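Local coordinates for AlkD2 (Streptococcus mutans, PDB 6M9M), which is of unknown function but belongs to the HEAT-like repeat family related to DNA glycosylases and binds inosine-5'-monophosphate, at residues L42-Y47 and L72-D77; V54-V59 and Q88-K93; D152-V157 and K185-E190. One frame throughout, in Å; residues are numbered along the deposited sequence.

Interaction 1: L42-Y47 and L72-D77; sequences LAFLAY and LIFMRD
F44, Y47 and F74 meet in an aromatic cluster between two helices, a clear example of rings filling the space between backbones: the CA atoms of F44 and F74 are 9.5 Å apart. F44 and F74 form a T-shaped pair. The edge of the F44 ring points into the face of F74, with CE1 of F44 lying over the centre of the F74 ring, 3.7 Å from CG of F74. The planes stand at 85° and the centroids are 5.0 Å apart. F74 is carried out to this meeting by its first torsion, which sets CG anti to the backbone N (chi1 -169°) and sends the ring across the gap.

The second aromatic contact uses a different part of F74. CD2 of Y47 reaches the edge of that ring, near its plane, 3.7 Å from CE2 of F74. F74 is thus met on a face by one ring and at its edge by another, while F62 of helix 52-65 touches both phenylalanines.

A salt bridge within helix 69-79 lies beyond the cluster. R76 grips D77 side-on, NE of R76 to OD1 of D77 at 2.9 Å and NH2 of R76 to OD2 of D77 at 2.9 Å. NH1 of R76 has a second acidic partner in E113, linking this turn to helix 108-115. The side chains that join helices 36-47 and 69-79, together with F62 of helix 52-65, are consistent with the helical stacking of a HEAT-like alpha-solenoid.

Interaction 2: V54-V59 and Q88-K93; sequences VRMYAV and QEVLAK
V59, whose side chain rests against V90 and L91, has its amide N bonded to R55 O at 2.9 Å, within its own helix; no hydrogen bond crosses between the two segments. Across the gap the meeting is apolar. CG1 of V59 lies 3.8 Å from CG1 of V90 and also reaches the backbone of L91, at its CA. The helices run almost in the same direction, at 11°, and their axes come within 9.0 Å, an arrangement in keeping with the stacked, near-parallel helices of a HEAT-like alpha-solenoid.

V90 works with both of its branches. With chi1 at 179°, CG1 stands anti to the backbone N and makes a van der Waals contact, methyl against carbonyl oxygen, with M56 O at 3.5 Å, whereas CG2 turns to the side chain of M56. That side chain lies at about a right angle to V90 and is turned about its CG-SD bond (chi3 55°), which brings CE back to V90, with CG and CE of M56 each 3.9 Å from CG2 of V90. Beyond this buried row, M56 also packs on F20 and on R86, a residue of the inosinic acid site.

Interaction 3: D152-V157 and K185-E190; sequences DLKEDV and KNWKLE
K154 and W187 supply nearly all the surface buried here, and they illustrate how the methylenes of a lysine can make the close contact with an aromatic ring. The aliphatic part of K154 runs over one face of the indole. Its CD sits above the middle of the bicycle, 3.4 Å from CE2 of W187, and makes a CH-pi contact with the six-membered ring. Farther along, CE of K154 is 3.9 Å from NE1 of W187. The bend at the last torsion (chi4 -69°) then turns NZ away from the indole toward A151 O, to which it makes a weak hydrogen bond. The cation-pi contact is therefore a longer one, with NZ of K154 5.0 Å from the centroid of the five-membered ring of W187, 21° off the ring normal.

The indole is held from another quarter too: NE1 of W187 hydrogen-bonds to E183 OE2, which probably helps fix the ring's rotation. K154 itself belongs to a type I turn from L153 to D156, closed by D156 N to L153 O at 3.0 Å. Both segments are interhelical loops: K154 and W187 pack on I194 of helix 192-201, and W187 also touches L169 of helix 159-175.

How the interactions relate
Interactions 1 and 2 are neighbours whose segments alternate along the chain. Helices 36-47 and 52-65, consecutive in the chain, pack on each other. The two centres are 10 Å apart, and the contacts touch through A43 O and A58 CB at 3.5 Å. D82 adds a polar tie, receiving a salt bridge from R55 and a weak hydrogen bond from Y47 OH. Interaction 2 lies nearer the nucleotide site: the side chain of M56 is about 4 Å from that of R86, against about 11 Å for Y47. The M56 side chain is about 8 Å from the bound inosinic acid. Interaction 3 stands apart, across the chain's centre, its own centre 33 Å from interaction 1 and 30 Å from interaction 2.

Interaction 1: L42-Y47 and L72-D77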
ATOM      1  N   LEU A  42     -12.267 -16.594  -7.899  1.00 14.21           N
ATOM      2  CA  LEU A  42     -12.028 -16.972  -6.512  1.00 13.26           C
ATOM      3  C   LEU A  42     -11.724 -15.757  -5.640  1.00 13.22           C
ATOM      4  O   LEU A  42     -12.223 -15.657  -4.512  1.00 13.91           O
ATOM      5  CB  LEU A  42     -10.888 -17.989  -6.458  1.00 15.05           C
ATOM      6  CG  LEU A  42     -10.449 -18.378  -5.046  1.00 15.64           C
ATOM      7  CD1 LEU A  42     -11.596 -18.975  -4.227  1.00 17.94           C
ATOM      8  CD2 LEU A  42      -9.270 -19.345  -5.120  1.00 16.88           C
ATOM      9  N   ALA A  43     -10.899 -14.830  -6.130  1.00 11.88           N
ATOM     10  CA  ALA A  43     -10.555 -13.657  -5.343  1.00 11.32           C
ATOM     11  C   ALA A  43     -11.791 -12.823  -5.018  1.00 10.93           C
ATOM     12  O   ALA A  43     -11.961 -12.367  -3.883  1.00 11.18           O
ATOM     13  CB  ALA A  43      -9.517 -12.822  -6.098  1.00 12.13           C
ATOM     14  N   PHE A  44     -12.657 -12.579  -6.009  1.00 11.42           N
ATOM     15  CA  PHE A  44     -13.861 -11.802  -5.729  1.00 11.87           C
ATOM     16  C   PHE A  44     -14.767 -12.520  -4.738  1.00 12.27           C
ATOM     17  O   PHE A  44     -15.363 -11.884  -3.861  1.00 12.85           O
ATOM     18  CB  PHE A  44     -14.613 -11.469  -7.014  1.00 11.47           C
ATOM     19  CG  PHE A  44     -13.946 -10.412  -7.854  1.00 11.15           C
ATOM     20  CD1 PHE A  44     -13.709  -9.154  -7.351  1.00 10.40           C
ATOM     21  CD2 PHE A  44     -13.573 -10.675  -9.157  1.00 12.41           C
ATOM     22  CE1 PHE A  44     -13.106  -8.184  -8.117  1.00 11.43           C
ATOM     23  CE2 PHE A  44     -12.977  -9.700  -9.935  1.00 13.40           C
ATOM     24  CZ  PHE A  44     -12.757  -8.447  -9.407  1.00 12.80           C
ATOM     25  N   LEU A  45     -14.889 -13.843  -4.859  1.00 13.16           N
ATOM     26  CA  LEU A  45     -15.735 -14.570  -3.919  1.00 15.08           C
ATOM     27  C   LEU A  45     -15.143 -14.532  -2.517  1.00 14.53           C
ATOM     28  O   LEU A  45     -15.862 -14.303  -1.537  1.00 15.27           O
ATOM     29  CB  LEU A  45     -15.946 -16.011  -4.379  1.00 17.95           C
ATOM     30  CG  LEU A  45     -16.994 -16.781  -3.569  1.00 20.66           C
ATOM     31  CD1 LEU A  45     -18.387 -16.174  -3.699  1.00 22.31           C
ATOM     32  CD2 LEU A  45     -16.979 -18.247  -4.010  1.00 21.69           C
ATOM     33  N   ALA A  46     -13.832 -14.724  -2.400  1.00 13.91           N
ATOM     34  CA  ALA A  46     -13.199 -14.686  -1.089  1.00 12.77           C
ATOM     35  C   ALA A  46     -13.302 -13.298  -0.457  1.00 11.99           C
ATOM     36  O   ALA A  46     -13.438 -13.179   0.765  1.00 12.63           O
ATOM     37  CB  ALA A  46     -11.743 -15.131  -1.194  1.00 13.42           C
ATOM     38  N   TYR A  47     -13.226 -12.237  -1.268  1.00 10.76           N
ATOM     39  CA  TYR A  47     -13.283 -10.883  -0.730  1.00 10.49           C
ATOM     40  C   TYR A  47     -14.651 -10.570  -0.129  1.00 11.21           C
ATOM     41  O   TYR A  47     -14.755  -9.670   0.708  1.00 11.76           O
ATOM     42  CB  TYR A  47     -12.834  -9.832  -1.779  1.00  9.84           C
ATOM     43  CG  TYR A  47     -12.721  -8.472  -1.113  1.00  9.44           C
ATOM     44  CD1 TYR A  47     -11.706  -8.225  -0.194  1.00 10.32           C
ATOM     45  CD2 TYR A  47     -13.669  -7.483  -1.321  1.00  9.30           C
ATOM     46  CE1 TYR A  47     -11.639  -7.035   0.494  1.00 10.18           C
ATOM     47  CE2 TYR A  47     -13.587  -6.276  -0.645  1.00  9.85           C
ATOM     48  CZ  TYR A  47     -12.590  -6.070   0.280  1.00  9.35           C
ATOM     49  OH  TYR A  47     -12.533  -4.880   0.966  1.00 10.90           O
ATOM     50  N   LEU A  72      -7.135  -3.995 -10.525  1.00  8.23           N
ATOM     51  CA  LEU A  72      -6.479  -2.838  -9.922  1.00  8.77           C
ATOM     52  C   LEU A  72      -7.485  -1.752  -9.533  1.00  8.48           C
ATOM     53  O   LEU A  72      -7.364  -1.150  -8.463  1.00  9.21           O
ATOM     54  CB  LEU A  72      -5.404  -2.312 -10.861  1.00  9.90           C
ATOM     55  CG  LEU A  72      -4.552  -1.179 -10.332  1.00 11.53           C
ATOM     56  CD1 LEU A  72      -3.765  -1.604  -9.113  1.00 13.12           C
ATOM     57  CD2 LEU A  72      -3.638  -0.640 -11.404  1.00 13.89           C
ATOM     58  N   ILE A  73      -8.495  -1.497 -10.383  1.00  8.52           N
ATOM     59  CA  ILE A  73      -9.540  -0.531 -10.040  1.00  8.72           C
ATOM     60  C   ILE A  73     -10.320  -0.996  -8.815  1.00  7.54           C
ATOM     61  O   ILE A  73     -10.664  -0.193  -7.942  1.00  8.65           O
ATOM     62  CB  ILE A  73     -10.471  -0.289 -11.245  1.00  9.82           C
ATOM     63  CG1 ILE A  73      -9.761   0.515 -12.339  1.00 12.73           C
ATOM     64  CG2 ILE A  73     -11.771   0.383 -10.815  1.00 10.49           C
ATOM     65  CD1 ILE A  73     -10.497   0.531 -13.677  1.00 15.58           C
ATOM     66  N   PHE A  74     -10.638  -2.288  -8.733  1.00  8.31           N
ATOM     67  CA  PHE A  74     -11.350  -2.788  -7.556  1.00  8.34           C
ATOM     68  C   PHE A  74     -10.524  -2.595  -6.283  1.00  8.14           C
ATOM     69  O   PHE A  74     -11.061  -2.211  -5.235  1.00  8.05           O
ATOM     70  CB  PHE A  74     -11.724  -4.245  -7.771  1.00  8.69           C
ATOM     71  CG  PHE A  74     -12.675  -4.803  -6.753  1.00  8.98           C
ATOM     72  CD1 PHE A  74     -14.038  -4.686  -6.926  1.00  9.09           C
ATOM     73  CD2 PHE A  74     -12.207  -5.457  -5.632  1.00  8.96           C
ATOM     74  CE1 PHE A  74     -14.927  -5.212  -5.998  1.00  9.68           C
ATOM     75  CE2 PHE A  74     -13.097  -5.990  -4.700  1.00  9.65           C
ATOM     76  CZ  PHE A  74     -14.454  -5.868  -4.890  1.00 10.13           C
ATOM     77  N   MET A  75      -9.208  -2.819  -6.361  1.00  7.86           N
ATOM     78  CA  MET A  75      -8.333  -2.517  -5.234  1.00  7.52           C
ATOM     79  C   MET A  75      -8.406  -1.039  -4.862  1.00  8.16           C
ATOM     80  O   MET A  75      -8.565  -0.677  -3.687  1.00  8.91           O
ATOM     81  CB  MET A  75      -6.890  -2.882  -5.591  1.00  8.32           C
ATOM     82  CG  MET A  75      -6.577  -4.362  -5.707  1.00  9.14           C
ATOM     83  SD  MET A  75      -5.001  -4.717  -6.509  1.00 10.11           S
ATOM     84  CE  MET A  75      -3.865  -3.725  -5.553  1.00 11.12           C
ATOM     85  N   ARG A  76      -8.270  -0.172  -5.864  1.00  8.28           N
ATOM     86  CA  ARG A  76      -8.208   1.271  -5.647  1.00  8.37           C
ATOM     87  C   ARG A  76      -9.483   1.800  -5.016  1.00  8.50           C
ATOM     88  O   ARG A  76      -9.435   2.626  -4.101  1.00  9.33           O
ATOM     89  CB  ARG A  76      -7.977   1.964  -6.993  1.00  9.17           C
ATOM     90  CG  ARG A  76      -7.715   3.464  -6.920  1.00  9.81           C
ATOM     91  CD  ARG A  76      -7.695   4.105  -8.305  1.00 11.69           C
ATOM     92  NE  ARG A  76      -9.030   4.073  -8.875  1.00 11.22           N
ATOM     93  CZ  ARG A  76      -9.329   4.132 -10.166  1.00 13.88           C
ATOM     94  NH1 ARG A  76      -8.376   4.233 -11.072  1.00 16.13           N
ATOM     95  NH2 ARG A  76     -10.595   4.077 -10.533  1.00 14.94           N
ATOM     96  N   ASP A  77     -10.635   1.340  -5.501  1.00  8.53           N
ATOM     97  CA  ASP A  77     -11.895   1.980  -5.175  1.00  8.83           C
ATOM     98  C   ASP A  77     -12.785   1.189  -4.230  1.00  8.37           C
ATOM     99  O   ASP A  77     -13.655   1.787  -3.601  1.00  9.92           O
ATOM    100  CB  ASP A  77     -12.695   2.243  -6.458  1.00 10.22           C
ATOM    101  CG  ASP A  77     -12.087   3.316  -7.329  1.00 12.15           C
ATOM    102  OD1 ASP A  77     -11.165   4.033  -6.872  1.00 12.90           O
ATOM    103  OD2 ASP A  77     -12.532   3.419  -8.485  1.00 13.69           O
TER

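Interaction 2: V54-V59 and Q88-K93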
ATOM      1  N   VAL A  54      -9.811 -14.073   5.494  1.00 11.89           N
ATOM      2  CA  VAL A  54     -10.047 -14.534   4.127  1.00 12.11           C
ATOM      3  C   VAL A  54     -10.049 -13.356   3.157  1.00 11.45           C
ATOM      4  O   VAL A  54      -9.557 -13.469   2.030  1.00 11.03           O
ATOM      5  CB  VAL A  54     -11.332 -15.378   4.065  1.00 13.14           C
ATOM      6  CG1 VAL A  54     -11.674 -15.765   2.636  1.00 13.88           C
ATOM      7  CG2 VAL A  54     -11.168 -16.634   4.904  1.00 13.79           C
ATOM      8  N   ARG A  55     -10.545 -12.192   3.594  1.00 10.78           N
ATOM      9  CA  ARG A  55     -10.405 -11.004   2.762  1.00  9.78           C
ATOM     10  C   ARG A  55      -8.940 -10.615   2.585  1.00  9.92           C
ATOM     11  O   ARG A  55      -8.553 -10.158   1.508  1.00  9.58           O
ATOM     12  CB  ARG A  55     -11.222  -9.841   3.321  1.00 10.00           C
ATOM     13  CG  ARG A  55     -12.706 -10.140   3.435  1.00 10.10           C
ATOM     14  CD  ARG A  55     -13.544  -8.892   3.408  1.00  9.83           C
ATOM     15  NE  ARG A  55     -13.222  -7.921   4.454  1.00 10.79           N
ATOM     16  CZ  ARG A  55     -13.667  -7.995   5.703  1.00 10.69           C
ATOM     17  NH1 ARG A  55     -14.422  -9.018   6.092  1.00 12.49           N
ATOM     18  NH2 ARG A  55     -13.353  -7.049   6.573  1.00 12.32           N
ATOM     19  N   MET A  56      -8.110 -10.797   3.619  1.00  9.88           N
ATOM     20  CA  MET A  56      -6.672 -10.578   3.464  1.00  9.74           C
ATOM     21  C   MET A  56      -6.099 -11.460   2.363  1.00  9.93           C
ATOM     22  O   MET A  56      -5.384 -10.981   1.478  1.00 10.14           O
ATOM     23  CB  MET A  56      -5.953 -10.841   4.786  1.00 10.10           C
ATOM     24  CG  MET A  56      -6.194  -9.810   5.882  1.00 10.86           C
ATOM     25  SD  MET A  56      -5.574 -10.298   7.506  1.00 12.15           S
ATOM     26  CE  MET A  56      -3.865 -10.635   7.133  1.00 13.33           C
ATOM     27  N   TYR A  57      -6.402 -12.758   2.416  1.00 10.19           N
ATOM     28  CA  TYR A  57      -6.022 -13.696   1.357  1.00 10.28           C
ATOM     29  C   TYR A  57      -6.457 -13.183  -0.013  1.00 10.08           C
ATOM     30  O   TYR A  57      -5.679 -13.189  -0.975  1.00 10.16           O
ATOM     31  CB  TYR A  57      -6.642 -15.059   1.694  1.00 11.47           C
ATOM     32  CG  TYR A  57      -6.717 -16.040   0.557  1.00 11.46           C
ATOM     33  CD1 TYR A  57      -7.816 -16.061  -0.275  1.00 12.51           C
ATOM     34  CD2 TYR A  57      -5.688 -16.944   0.309  1.00 12.84           C
ATOM     35  CE1 TYR A  57      -7.913 -16.955  -1.316  1.00 13.42           C
ATOM     36  CE2 TYR A  57      -5.778 -17.853  -0.737  1.00 13.47           C
ATOM     37  CZ  TYR A  57      -6.892 -17.840  -1.556  1.00 13.40           C
ATOM     38  OH  TYR A  57      -7.034 -18.714  -2.606  1.00 14.66           O
ATOM     39  N   ALA A  58      -7.708 -12.728  -0.115  1.00  9.63           N
ATOM     40  CA  ALA A  58      -8.238 -12.255  -1.388  1.00 10.06           C
ATOM     41  C   ALA A  58      -7.472 -11.047  -1.904  1.00  9.36           C
ATOM     42  O   ALA A  58      -7.258 -10.916  -3.117  1.00  9.72           O
ATOM     43  CB  ALA A  58      -9.714 -11.896  -1.233  1.00 10.54           C
ATOM     44  N   VAL A  59      -7.096 -10.133  -1.006  1.00  9.01           N
ATOM     45  CA  VAL A  59      -6.368  -8.935  -1.420  1.00  9.04           C
ATOM     46  C   VAL A  59      -4.953  -9.282  -1.864  1.00  8.65           C
ATOM     47  O   VAL A  59      -4.433  -8.676  -2.809  1.00  9.06           O
ATOM     48  CB  VAL A  59      -6.443  -7.844  -0.341  1.00  8.77           C
ATOM     49  CG1 VAL A  59      -5.650  -6.622  -0.748  1.00  8.66           C
ATOM     50  CG2 VAL A  59      -7.909  -7.468  -0.085  1.00  9.11           C
ATOM     51  N   GLN A  88      -6.547  -3.372   5.336  1.00  8.88           N
ATOM     52  CA  GLN A  88      -5.897  -2.178   4.784  1.00  8.84           C
ATOM     53  C   GLN A  88      -4.382  -2.353   4.677  1.00  8.60           C
ATOM     54  O   GLN A  88      -3.772  -1.910   3.700  1.00  9.11           O
ATOM     55  CB  GLN A  88      -6.237  -0.936   5.598  1.00  9.14           C
ATOM     56  CG  GLN A  88      -7.684  -0.534   5.531  1.00  9.58           C
ATOM     57  CD  GLN A  88      -8.098   0.056   4.197  1.00  9.77           C
ATOM     58  OE1 GLN A  88      -7.263   0.471   3.392  1.00 10.64           O
ATOM     59  NE2 GLN A  88      -9.401   0.132   3.969  1.00 10.34           N
ATOM     60  N   GLU A  89      -3.755  -3.004   5.660  1.00  9.31           N
ATOM     61  CA  GLU A  89      -2.325  -3.251   5.540  1.00  8.91           C
ATOM     62  C   GLU A  89      -2.019  -4.154   4.352  1.00 10.07           C
ATOM     63  O   GLU A  89      -1.035  -3.941   3.645  1.00 10.33           O
ATOM     64  CB  GLU A  89      -1.766  -3.871   6.816  1.00 10.61           C
ATOM     65  CG  GLU A  89      -1.806  -2.955   8.032  1.00 12.80           C
ATOM     66  CD  GLU A  89      -0.950  -1.684   7.894  1.00 14.39           C
ATOM     67  OE1 GLU A  89      -0.061  -1.598   7.011  1.00 17.83           O
ATOM     68  OE2 GLU A  89      -1.183  -0.739   8.666  1.00 16.23           O
ATOM     69  N   VAL A  90      -2.865  -5.152   4.094  1.00  9.59           N
ATOM     70  CA  VAL A  90      -2.648  -6.009   2.930  1.00  9.07           C
ATOM     71  C   VAL A  90      -2.852  -5.228   1.638  1.00  8.61           C
ATOM     72  O   VAL A  90      -2.141  -5.455   0.660  1.00  9.02           O
ATOM     73  CB  VAL A  90      -3.505  -7.283   3.002  1.00  9.83           C
ATOM     74  CG1 VAL A  90      -3.283  -8.140   1.763  1.00 10.93           C
ATOM     75  CG2 VAL A  90      -3.115  -8.076   4.239  1.00 11.06           C
ATOM     76  N   LEU A  91      -3.818  -4.287   1.608  1.00  8.58           N
ATOM     77  CA  LEU A  91      -3.990  -3.451   0.411  1.00  8.98           C
ATOM     78  C   LEU A  91      -2.696  -2.723   0.048  1.00  8.68           C
ATOM     79  O   LEU A  91      -2.340  -2.637  -1.132  1.00  8.76           O
ATOM     80  CB  LEU A  91      -5.145  -2.460   0.595  1.00  8.74           C
ATOM     81  CG  LEU A  91      -5.389  -1.489  -0.558  1.00  8.96           C
ATOM     82  CD1 LEU A  91      -5.715  -2.210  -1.858  1.00  9.52           C
ATOM     83  CD2 LEU A  91      -6.488  -0.497  -0.197  1.00 10.17           C
ATOM     84  N   ALA A  92      -1.993  -2.172   1.043  1.00  8.21           N
ATOM     85  CA  ALA A  92      -0.721  -1.509   0.778  1.00  8.29           C
ATOM     86  C   ALA A  92       0.276  -2.479   0.149  1.00  8.48           C
ATOM     87  O   ALA A  92       1.003  -2.115  -0.786  1.00  8.94           O
ATOM     88  CB  ALA A  92      -0.178  -0.916   2.080  1.00  8.96           C
ATOM     89  N   LYS A  93       0.344  -3.708   0.670  1.00  8.68           N
ATOM     90  CA  LYS A  93       1.251  -4.714   0.121  1.00  8.71           C
ATOM     91  C   LYS A  93       0.853  -5.106  -1.293  1.00  9.11           C
ATOM     92  O   LYS A  93       1.718  -5.319  -2.155  1.00 10.02           O
ATOM     93  CB  LYS A  93       1.254  -5.953   1.014  1.00  9.75           C
ATOM     94  CG  LYS A  93       1.818  -5.690   2.396  1.00 11.18           C
ATOM     95  CD  LYS A  93       1.713  -6.868   3.338  1.00 13.90           C
ATOM     96  CE  LYS A  93       2.010  -6.456   4.773  1.00 18.43           C
ATOM     97  NZ  LYS A  93       3.422  -6.018   4.929  1.00 21.59           N
TER

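Interaction 3: D152-V157 and K185-E190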
ATOM      1  N   ASP A 152       4.221  16.035  -1.276  1.00 11.34           N
ATOM      2  CA  ASP A 152       3.004  16.650  -1.771  1.00 13.12           C
ATOM      3  C   ASP A 152       1.799  16.367  -0.883  1.00 12.16           C
ATOM      4  O   ASP A 152       0.796  17.086  -0.966  1.00 15.16           O
ATOM      5  CB  ASP A 152       2.649  16.148  -3.174  1.00 17.73           C
ATOM      6  CG  ASP A 152       3.526  16.716  -4.268  1.00 24.32           C
ATOM      7  OD1 ASP A 152       4.061  17.828  -4.101  1.00 26.18           O
ATOM      8  OD2 ASP A 152       3.634  16.048  -5.331  1.00 27.04           O
ATOM      9  N   LEU A 153       1.843  15.305  -0.077  1.00 10.58           N
ATOM     10  CA  LEU A 153       0.747  14.940   0.805  1.00  9.37           C
ATOM     11  C   LEU A 153       0.932  15.446   2.231  1.00  9.68           C
ATOM     12  O   LEU A 153       0.188  15.033   3.132  1.00 10.60           O
ATOM     13  CB  LEU A 153       0.515  13.427   0.776  1.00  9.89           C
ATOM     14  CG  LEU A 153      -0.278  12.879  -0.412  1.00 10.73           C
ATOM     15  CD1 LEU A 153       0.423  13.068  -1.736  1.00 14.78           C
ATOM     16  CD2 LEU A 153      -0.603  11.410  -0.184  1.00 11.59           C
ATOM     17  N   LYS A 154       1.865  16.386   2.446  1.00 10.54           N
ATOM     18  CA  LYS A 154       2.118  16.895   3.800  1.00 11.34           C
ATOM     19  C   LYS A 154       0.950  17.690   4.384  1.00 12.10           C
ATOM     20  O   LYS A 154       0.898  17.874   5.608  1.00 12.86           O
ATOM     21  CB  LYS A 154       3.385  17.751   3.813  1.00 12.25           C
ATOM     22  CG  LYS A 154       3.293  19.032   3.006  1.00 13.43           C
ATOM     23  CD  LYS A 154       4.677  19.614   2.760  1.00 14.84           C
ATOM     24  CE  LYS A 154       4.597  20.906   1.969  1.00 17.17           C
ATOM     25  NZ  LYS A 154       4.158  20.656   0.561  1.00 19.09           N
ATOM     26  N   GLU A 155       0.017  18.157   3.553  1.00 11.46           N
ATOM     27  CA  GLU A 155      -1.183  18.847   4.007  1.00 11.55           C
ATOM     28  C   GLU A 155      -2.419  17.941   3.974  1.00 11.13           C
ATOM     29  O   GLU A 155      -3.550  18.437   4.005  1.00 12.94           O
ATOM     30  CB  GLU A 155      -1.462  20.098   3.158  1.00 12.43           C
ATOM     31  CG  GLU A 155      -0.383  21.182   3.178  1.00 12.48           C
ATOM     32  CD  GLU A 155      -0.314  21.963   4.472  1.00 13.94           C
ATOM     33  OE1 GLU A 155      -1.176  21.768   5.373  1.00 14.46           O
ATOM     34  OE2 GLU A 155       0.601  22.802   4.594  1.00 15.69           O
ATOM     35  N   ASP A 156      -2.232  16.623   3.900  1.00 10.70           N
ATOM     36  CA  ASP A 156      -3.379  15.738   3.761  1.00 11.03           C
ATOM     37  C   ASP A 156      -4.369  15.924   4.909  1.00 11.07           C
ATOM     38  O   ASP A 156      -3.986  16.085   6.071  1.00 11.28           O
ATOM     39  CB  ASP A 156      -2.929  14.282   3.705  1.00 11.62           C
ATOM     40  CG  ASP A 156      -3.957  13.390   3.042  1.00 12.15           C
ATOM     41  OD1 ASP A 156      -4.916  12.955   3.712  1.00 11.28           O
ATOM     42  OD2 ASP A 156      -3.796  13.144   1.830  1.00 13.10           O
ATOM     43  N   VAL A 157      -5.657  15.852   4.580  1.00 12.05           N
ATOM     44  CA  VAL A 157      -6.692  16.006   5.595  1.00 12.39           C
ATOM     45  C   VAL A 157      -6.722  14.854   6.595  1.00 11.68           C
ATOM     46  O   VAL A 157      -7.236  15.016   7.699  1.00 14.20           O
ATOM     47  CB  VAL A 157      -8.085  16.191   4.947  1.00 14.36           C
ATOM     48  CG1 VAL A 157      -8.111  17.413   4.029  1.00 17.20           C
ATOM     49  CG2 VAL A 157      -8.520  14.941   4.205  1.00 15.29           C
ATOM     50  N   LYS A 185      13.514  22.261   4.361  1.00 27.50           N
ATOM     51  CA  LYS A 185      13.832  23.671   4.533  1.00 30.12           C
ATOM     52  C   LYS A 185      12.869  24.567   3.771  1.00 30.23           C
ATOM     53  O   LYS A 185      12.684  25.723   4.157  1.00 31.39           O
ATOM     54  CB  LYS A 185      15.268  23.933   4.075  1.00 33.65           C
ATOM     55  CG  LYS A 185      15.826  25.284   4.499  1.00 37.23           C
ATOM     56  CD  LYS A 185      17.223  25.480   3.945  1.00 40.30           C
ATOM     57  CE  LYS A 185      17.776  26.854   4.285  1.00 42.13           C
ATOM     58  NZ  LYS A 185      19.039  27.124   3.541  1.00 43.50           N
ATOM     59  N   ASN A 186      12.240  24.055   2.712  1.00 30.32           N
ATOM     60  CA  ASN A 186      11.319  24.855   1.917  1.00 31.79           C
ATOM     61  C   ASN A 186       9.909  24.909   2.496  1.00 28.28           C
ATOM     62  O   ASN A 186       9.080  25.673   1.986  1.00 30.04           O
ATOM     63  CB  ASN A 186      11.245  24.304   0.492  1.00 36.96           C
ATOM     64  CG  ASN A 186      12.521  24.537  -0.292  1.00 40.96           C
ATOM     65  OD1 ASN A 186      13.153  25.584  -0.167  1.00 41.86           O
ATOM     66  ND2 ASN A 186      12.908  23.557  -1.098  1.00 43.22           N
ATOM     67  N   TRP A 187       9.610  24.138   3.535  1.00 23.36           N
ATOM     68  CA  TRP A 187       8.255  24.086   4.060  1.00 21.12           C
ATOM     69  C   TRP A 187       7.974  25.300   4.940  1.00 22.18           C
ATOM     70  O   TRP A 187       8.809  25.702   5.753  1.00 23.49           O
ATOM     71  CB  TRP A 187       8.066  22.831   4.903  1.00 18.88           C
ATOM     72  CG  TRP A 187       8.093  21.546   4.141  1.00 17.11           C
ATOM     73  CD1 TRP A 187       8.474  21.353   2.843  1.00 17.71           C
ATOM     74  CD2 TRP A 187       7.738  20.255   4.650  1.00 15.08           C
ATOM     75  NE1 TRP A 187       8.359  20.021   2.514  1.00 16.90           N
ATOM     76  CE2 TRP A 187       7.911  19.333   3.609  1.00 15.36           C
ATOM     77  CE3 TRP A 187       7.268  19.791   5.890  1.00 15.18           C
ATOM     78  CZ2 TRP A 187       7.669  17.975   3.770  1.00 14.50           C
ATOM     79  CZ3 TRP A 187       7.001  18.448   6.034  1.00 13.60           C
ATOM     80  CH2 TRP A 187       7.207  17.558   4.986  1.00 14.01           C
ATOM     81  N   LYS A 188       6.778  25.862   4.791  1.00 21.72           N
ATOM     82  CA  LYS A 188       6.271  26.917   5.668  1.00 21.30           C
ATOM     83  C   LYS A 188       5.366  26.241   6.698  1.00 18.72           C
ATOM     84  O   LYS A 188       4.292  25.744   6.352  1.00 17.25           O
ATOM     85  CB  LYS A 188       5.503  27.951   4.846  1.00 23.45           C
ATOM     86  CG  LYS A 188       4.942  29.099   5.668  1.00 26.38           C
ATOM     87  CD  LYS A 188       4.255  30.134   4.789  1.00 29.18           C
ATOM     88  CE  LYS A 188       3.629  31.230   5.640  1.00 32.15           C
ATOM     89  NZ  LYS A 188       2.895  32.244   4.828  1.00 34.28           N
ATOM     90  N   LEU A 189       5.801  26.225   7.960  1.00 18.87           N
ATOM     91  CA  LEU A 189       5.201  25.367   8.991  1.00 17.51           C
ATOM     92  C   LEU A 189       4.013  26.029   9.694  1.00 17.02           C
ATOM     93  O   LEU A 189       4.004  26.279  10.901  1.00 19.33           O
ATOM     94  CB  LEU A 189       6.252  24.949  10.009  1.00 17.70           C
ATOM     95  CG  LEU A 189       7.387  24.109   9.448  1.00 18.09           C
ATOM     96  CD1 LEU A 189       8.309  23.741  10.597  1.00 19.10           C
ATOM     97  CD2 LEU A 189       6.899  22.859   8.751  1.00 17.35           C
ATOM     98  N   GLU A 190       2.962  26.233   8.924  1.00 15.23           N
ATOM     99  CA  GLU A 190       1.775  26.949   9.370  1.00 15.25           C
ATOM    100  C   GLU A 190       0.681  26.021   9.888  1.00 13.99           C
ATOM    101  O   GLU A 190       0.201  26.197  11.011  1.00 14.99           O
ATOM    102  CB  GLU A 190       1.291  27.783   8.182  1.00 16.71           C
ATOM    103  CG  GLU A 190       0.250  28.805   8.462  1.00 18.80           C
ATOM    104  CD  GLU A 190       0.086  29.750   7.279  1.00 22.10           C
ATOM    105  OE1 GLU A 190      -0.451  29.308   6.239  1.00 21.78           O
ATOM    106  OE2 GLU A 190       0.527  30.914   7.378  1.00 25.77           O
TER